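Local coordinates for histidine-rich glycoprotein (Oryctolagus cuniculus, PDB 4CCV) that serves as a plasma adapter glycoprotein, binding heme, heparin, heparan sulfate, thrombospondin, plasminogen and divalent metal ions in the regulation of coagulation, fibrinolysis and angiogenesis, at residues D6-T11 with E41-V46; V56-R61 with G75-D80. One frame throughout, in Å; residues are numbered along the deposited sequence.

Contact 1: residues D6-T11 with E41-V46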
# COMPACT_ATOMS: atom_id res chain seq x y z
N ASP A 6 5.89 -16.99 -0.97
CA ASP A 6 4.79 -17.40 -0.05
C ASP A 6 4.12 -16.22 0.58
O ASP A 6 4.42 -15.09 0.21
CB ASP A 6 5.28 -18.41 0.96
CG ASP A 6 6.23 -17.81 2.03
OD1 ASP A 6 6.74 -16.68 1.94
OD2 ASP A 6 6.48 -18.54 3.00
N PHE A 7 3.16 -16.47 1.47
CA PHE A 7 2.31 -15.39 2.04
C PHE A 7 2.44 -15.36 3.53
O PHE A 7 2.60 -16.41 4.16
CB PHE A 7 0.85 -15.62 1.67
CG PHE A 7 0.63 -15.57 0.18
CD1 PHE A 7 0.61 -14.34 -0.49
CD2 PHE A 7 0.53 -16.73 -0.56
CE1 PHE A 7 0.43 -14.30 -1.89
CE2 PHE A 7 0.34 -16.70 -1.92
CZ PHE A 7 0.32 -15.47 -2.60
N ILE A 8 2.36 -14.17 4.10
CA ILE A 8 2.38 -14.03 5.55
C ILE A 8 0.91 -13.88 6.00
O ILE A 8 0.26 -12.95 5.59
CB ILE A 8 3.19 -12.79 5.94
CG1 ILE A 8 4.52 -12.78 5.22
CG2 ILE A 8 3.36 -12.70 7.48
CD1 ILE A 8 5.38 -13.97 5.54
N GLU A 9 0.42 -14.79 6.82
CA GLU A 9 -0.97 -14.79 7.29
C GLU A 9 -1.25 -13.64 8.27
O GLU A 9 -2.26 -13.00 8.14
CB GLU A 9 -1.34 -16.13 7.98
CG GLU A 9 -1.16 -17.40 7.15
CD GLU A 9 -1.74 -17.32 5.74
OE1 GLU A 9 -2.93 -16.95 5.59
OE2 GLU A 9 -0.99 -17.63 4.79
N ASP A 10 -0.35 -13.37 9.20
CA ASP A 10 -0.53 -12.24 10.13
C ASP A 10 0.04 -10.94 9.59
O ASP A 10 1.21 -10.67 9.71
CB ASP A 10 0.10 -12.57 11.48
CG ASP A 10 -0.12 -11.48 12.51
OD1 ASP A 10 -1.06 -10.63 12.35
OD2 ASP A 10 0.66 -11.49 13.49
N THR A 11 -0.82 -10.11 9.03
CA THR A 11 -0.42 -8.90 8.33
C THR A 11 -0.29 -7.68 9.23
O THR A 11 0.35 -6.70 8.86
CB THR A 11 -1.40 -8.60 7.17
OG1 THR A 11 -2.73 -8.41 7.68
CG2 THR A 11 -1.39 -9.73 6.15
N GLU A 41 -4.12 -5.68 3.13
CA GLU A 41 -4.93 -6.72 2.49
C GLU A 41 -4.23 -8.06 2.28
O GLU A 41 -4.88 -9.11 2.37
CB GLU A 41 -5.41 -6.20 1.10
CG GLU A 41 -6.04 -4.81 1.16
CD GLU A 41 -7.53 -4.82 1.37
OE1 GLU A 41 -8.10 -5.88 1.11
OE2 GLU A 41 -8.15 -3.77 1.73
N ARG A 42 -2.92 -8.04 2.08
CA ARG A 42 -2.14 -9.21 1.72
C ARG A 42 -0.66 -8.88 1.84
O ARG A 42 -0.22 -7.77 1.53
CB ARG A 42 -2.51 -9.62 0.27
CG ARG A 42 -1.75 -10.85 -0.19
CD ARG A 42 -2.23 -11.36 -1.53
NE ARG A 42 -1.99 -10.39 -2.58
CZ ARG A 42 -2.16 -10.61 -3.86
NH1 ARG A 42 -2.61 -11.78 -4.31
NH2 ARG A 42 -1.88 -9.62 -4.70
N VAL A 43 0.15 -9.84 2.27
CA VAL A 43 1.59 -9.67 2.30
C VAL A 43 2.22 -10.93 1.72
O VAL A 43 1.95 -12.06 2.17
CB VAL A 43 2.13 -9.48 3.71
CG1 VAL A 43 3.66 -9.43 3.75
CG2 VAL A 43 1.49 -8.27 4.42
N THR A 44 3.02 -10.70 0.70
CA THR A 44 3.73 -11.76 -0.03
C THR A 44 5.21 -11.62 0.26
O THR A 44 5.71 -10.51 0.35
CB THR A 44 3.57 -11.53 -1.55
OG1 THR A 44 2.20 -11.54 -1.85
CG2 THR A 44 4.24 -12.63 -2.34
N ARG A 45 5.88 -12.74 0.53
CA ARG A 45 7.32 -12.74 0.86
C ARG A 45 8.01 -13.45 -0.30
O ARG A 45 7.60 -14.52 -0.73
CB ARG A 45 7.62 -13.45 2.15
CG ARG A 45 9.13 -13.57 2.48
CD ARG A 45 9.29 -14.10 3.90
NE ARG A 45 8.77 -15.45 3.91
CZ ARG A 45 8.75 -16.25 4.95
NH1 ARG A 45 9.24 -15.86 6.13
NH2 ARG A 45 8.26 -17.48 4.82
N VAL A 46 9.06 -12.86 -0.82
CA VAL A 46 9.88 -13.53 -1.82
C VAL A 46 11.30 -13.51 -1.27
O VAL A 46 11.81 -12.44 -0.94
CB VAL A 46 9.83 -12.82 -3.15
CG1 VAL A 46 10.70 -13.54 -4.17
CG2 VAL A 46 8.39 -12.72 -3.67
O HOH W 1 -1.21 -12.15 3.45
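D6 and R45 meet in a side-on salt bridge where the short first strand of the cystatin fold, 4-7, pairs antiparallel with strand 35-47 at one edge of the sheet. R45 CG is anti to the backbone N, and the chain bends at chi3 (66°), which places NE beside the carboxylate: NE reaches D6 OD1 at 3.1 Å and NH2 reaches D6 OD2 at 2.8 Å, each on a syn lone pair. The two flat groups lie 15° from coplanar, with the oxygens slightly out of the guanidinium plane. I8 CD1 sits over one face of that guanidinium, toward its rim. On the same strand, V43 parts its methyls between two partners, CG1 meeting I8 CG1 at 3.8 Å and CG2 meeting T11 CG2, while F14 packs on I8 and V43. F7 and T44 point the same way on the other face, and T44 OG1 approaches ring atom CE1 of F7 obliquely at 3.3 Å. Backbone bonds tie D6 to R45 in both directions and I8 N to V43 O. Beyond I8 N the two segments diverge, and one water bridges them, donating to I8 O (2.7 Å) and accepting from V43 N (2.9 Å).

Contact 2: residues V56-R61 with G75-D80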
# COMPACT_ATOMS: atom_id res chain seq x y z
N VAL A 56 3.64 -5.58 0.26
CA VAL A 56 2.58 -5.27 1.20
C VAL A 56 1.50 -4.61 0.38
O VAL A 56 1.73 -3.51 -0.09
CB VAL A 56 3.05 -4.29 2.27
CG1 VAL A 56 1.91 -3.97 3.24
CG2 VAL A 56 4.20 -4.91 3.05
N ASP A 57 0.34 -5.27 0.25
CA ASP A 57 -0.80 -4.80 -0.57
C ASP A 57 -1.80 -4.22 0.41
O ASP A 57 -2.18 -4.91 1.34
CB ASP A 57 -1.50 -5.92 -1.35
CG ASP A 57 -0.60 -6.58 -2.41
OD1 ASP A 57 0.31 -5.88 -2.83
OD2 ASP A 57 -0.76 -7.76 -2.79
N PHE A 58 -2.15 -2.97 0.21
CA PHE A 58 -2.98 -2.24 1.16
C PHE A 58 -3.99 -1.33 0.50
O PHE A 58 -3.78 -0.89 -0.65
CB PHE A 58 -2.14 -1.52 2.26
CG PHE A 58 -1.22 -0.46 1.78
CD1 PHE A 58 0.05 -0.76 1.34
CD2 PHE A 58 -1.59 0.87 1.82
CE1 PHE A 58 0.93 0.23 0.97
CE2 PHE A 58 -0.74 1.87 1.42
CZ PHE A 58 0.55 1.55 1.03
N SER A 59 -5.14 -1.12 1.18
CA SER A 59 -6.15 -0.21 0.70
C SER A 59 -5.90 1.13 1.34
O SER A 59 -5.31 1.20 2.42
CB SER A 59 -7.58 -0.69 1.02
OG SER A 59 -7.65 -1.21 2.30
N VAL A 60 -6.31 2.18 0.62
CA VAL A 60 -6.22 3.56 1.07
C VAL A 60 -7.55 4.31 0.88
O VAL A 60 -8.35 3.91 0.07
CB VAL A 60 -5.07 4.30 0.36
CG1 VAL A 60 -3.72 3.65 0.76
CG2 VAL A 60 -5.22 4.36 -1.18
N ARG A 61 -7.73 5.41 1.61
CA ARG A 61 -8.85 6.32 1.43
C ARG A 61 -8.36 7.74 1.21
O ARG A 61 -7.38 8.18 1.81
CB ARG A 61 -9.75 6.34 2.67
CG ARG A 61 -10.48 5.04 2.93
CD ARG A 61 -11.35 4.63 1.74
NE ARG A 61 -12.26 3.54 2.11
CZ ARG A 61 -13.52 3.39 1.66
NH1 ARG A 61 -14.03 4.28 0.82
NH2 ARG A 61 -14.26 2.36 2.07
N GLY A 75 -8.37 3.44 -2.93
CA GLY A 75 -7.22 3.08 -3.75
C GLY A 75 -6.60 1.79 -3.30
O GLY A 75 -6.81 1.35 -2.17
N PHE A 76 -5.80 1.18 -4.16
CA PHE A 76 -4.97 0.07 -3.74
C PHE A 76 -3.52 0.50 -3.95
O PHE A 76 -3.23 1.11 -4.99
CB PHE A 76 -5.29 -1.18 -4.63
CG PHE A 76 -6.45 -2.01 -4.19
CD1 PHE A 76 -6.58 -2.43 -2.88
CD2 PHE A 76 -7.42 -2.44 -5.12
CE1 PHE A 76 -7.63 -3.21 -2.48
CE2 PHE A 76 -8.47 -3.26 -4.71
CZ PHE A 76 -8.60 -3.62 -3.38
N CYS A 77 -2.62 0.14 -3.02
CA CYS A 77 -1.20 0.35 -3.15
C CYS A 77 -0.48 -0.97 -2.93
O CYS A 77 -0.96 -1.87 -2.23
CB CYS A 77 -0.65 1.38 -2.16
SG CYS A 77 -1.45 3.00 -2.20
N ARG A 78 0.69 -1.07 -3.56
CA ARG A 78 1.64 -2.12 -3.25
C ARG A 78 2.96 -1.43 -2.90
O ARG A 78 3.44 -0.63 -3.67
CB ARG A 78 1.87 -3.07 -4.44
CG ARG A 78 3.03 -4.03 -4.20
CD ARG A 78 3.14 -5.20 -5.17
NE ARG A 78 2.14 -6.20 -4.80
CZ ARG A 78 2.02 -7.39 -5.38
NH1 ARG A 78 2.79 -7.73 -6.41
NH2 ARG A 78 1.08 -8.23 -4.98
N ALA A 79 3.51 -1.80 -1.75
CA ALA A 79 4.83 -1.41 -1.33
C ALA A 79 5.75 -2.61 -1.38
O ALA A 79 5.53 -3.64 -0.72
CB ALA A 79 4.83 -0.81 0.07
N ASP A 80 6.84 -2.45 -2.08
CA ASP A 80 7.84 -3.49 -2.17
C ASP A 80 8.92 -3.12 -1.18
O ASP A 80 9.69 -2.19 -1.45
CB ASP A 80 8.41 -3.57 -3.58
CG ASP A 80 9.71 -4.42 -3.64
OD1 ASP A 80 10.11 -5.12 -2.65
OD2 ASP A 80 10.37 -4.35 -4.69
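C77 lays its CB over one face of the F58 ring, a CH-pi contact 3.7 Å from the ring centroid and displaced toward CZ. The pair forms the apolar centre of an antiparallel hairpin, strands 51-62 and 73-84, in the middle of the cystatin sheet. F58 CG stands between its own backbone N and carbonyl carbon (chi1 64°), on the same sheet face as C77; A79 CB lies at the ring edge, near its plane. C77 SG lies obliquely to the ring, 3.8 Å from V60 CG1, and is joined by a disulfide to C100 on the neighbouring strand 95-104. Helix 15-27 covers this face, with A18 against F58, L22 against V60 and A21 against A79. At G75 the packing is tight: V60 CG2 comes within 3.5 Å of G75 CA, on the side where a side chain at 75 would start, and the valine methyl occupies that position. Paired backbone bonds join V56 with A79, F58 with C77 and V60 with G75; in the last pair each N-H lies well above the partner's carbonyl plane. On the opposite face, F76 brings its ring edge to F58 O and lies near S59, whose OG bonds to E41. Farther along this face, R78 grips D57 side-on, NE to OD1 at 2.7 Å and NH2 to OD2 at 2.9 Å, with both oxygens in the guanidinium plane and the bonds nearly straight. D57 OD2 also forms a salt bridge with R42 NH2, which brings that nitrogen close to R78 NH2; the shared carboxylate probably offsets the repulsion between these like charges, and two arginines round it would be expected to favour its ionised form.

How the contacts relate
Contacts 1 and 2 lie in one five-stranded antiparallel sheet, their centres about 13 Å apart, and come in series along the chain: 6-11 with 41-46 closes before 56-61 with 75-80 opens. Strands 35-47 and 51-62 are sheet neighbours, so the contacts meet directly, with E41 N 2.7 Å from D57 O. E41 and R42 both face D57, a classic beta bulge where strand 35-47 pairs with 51-62. Contact 1 lies partly buried at one edge of the sheet of this second cystatin domain; contact 2 lies buried near the centre of the chain. Its strand 51-62 carries R61, which touches the bound glutathione, and C77 ties it to the last strand, 95-104.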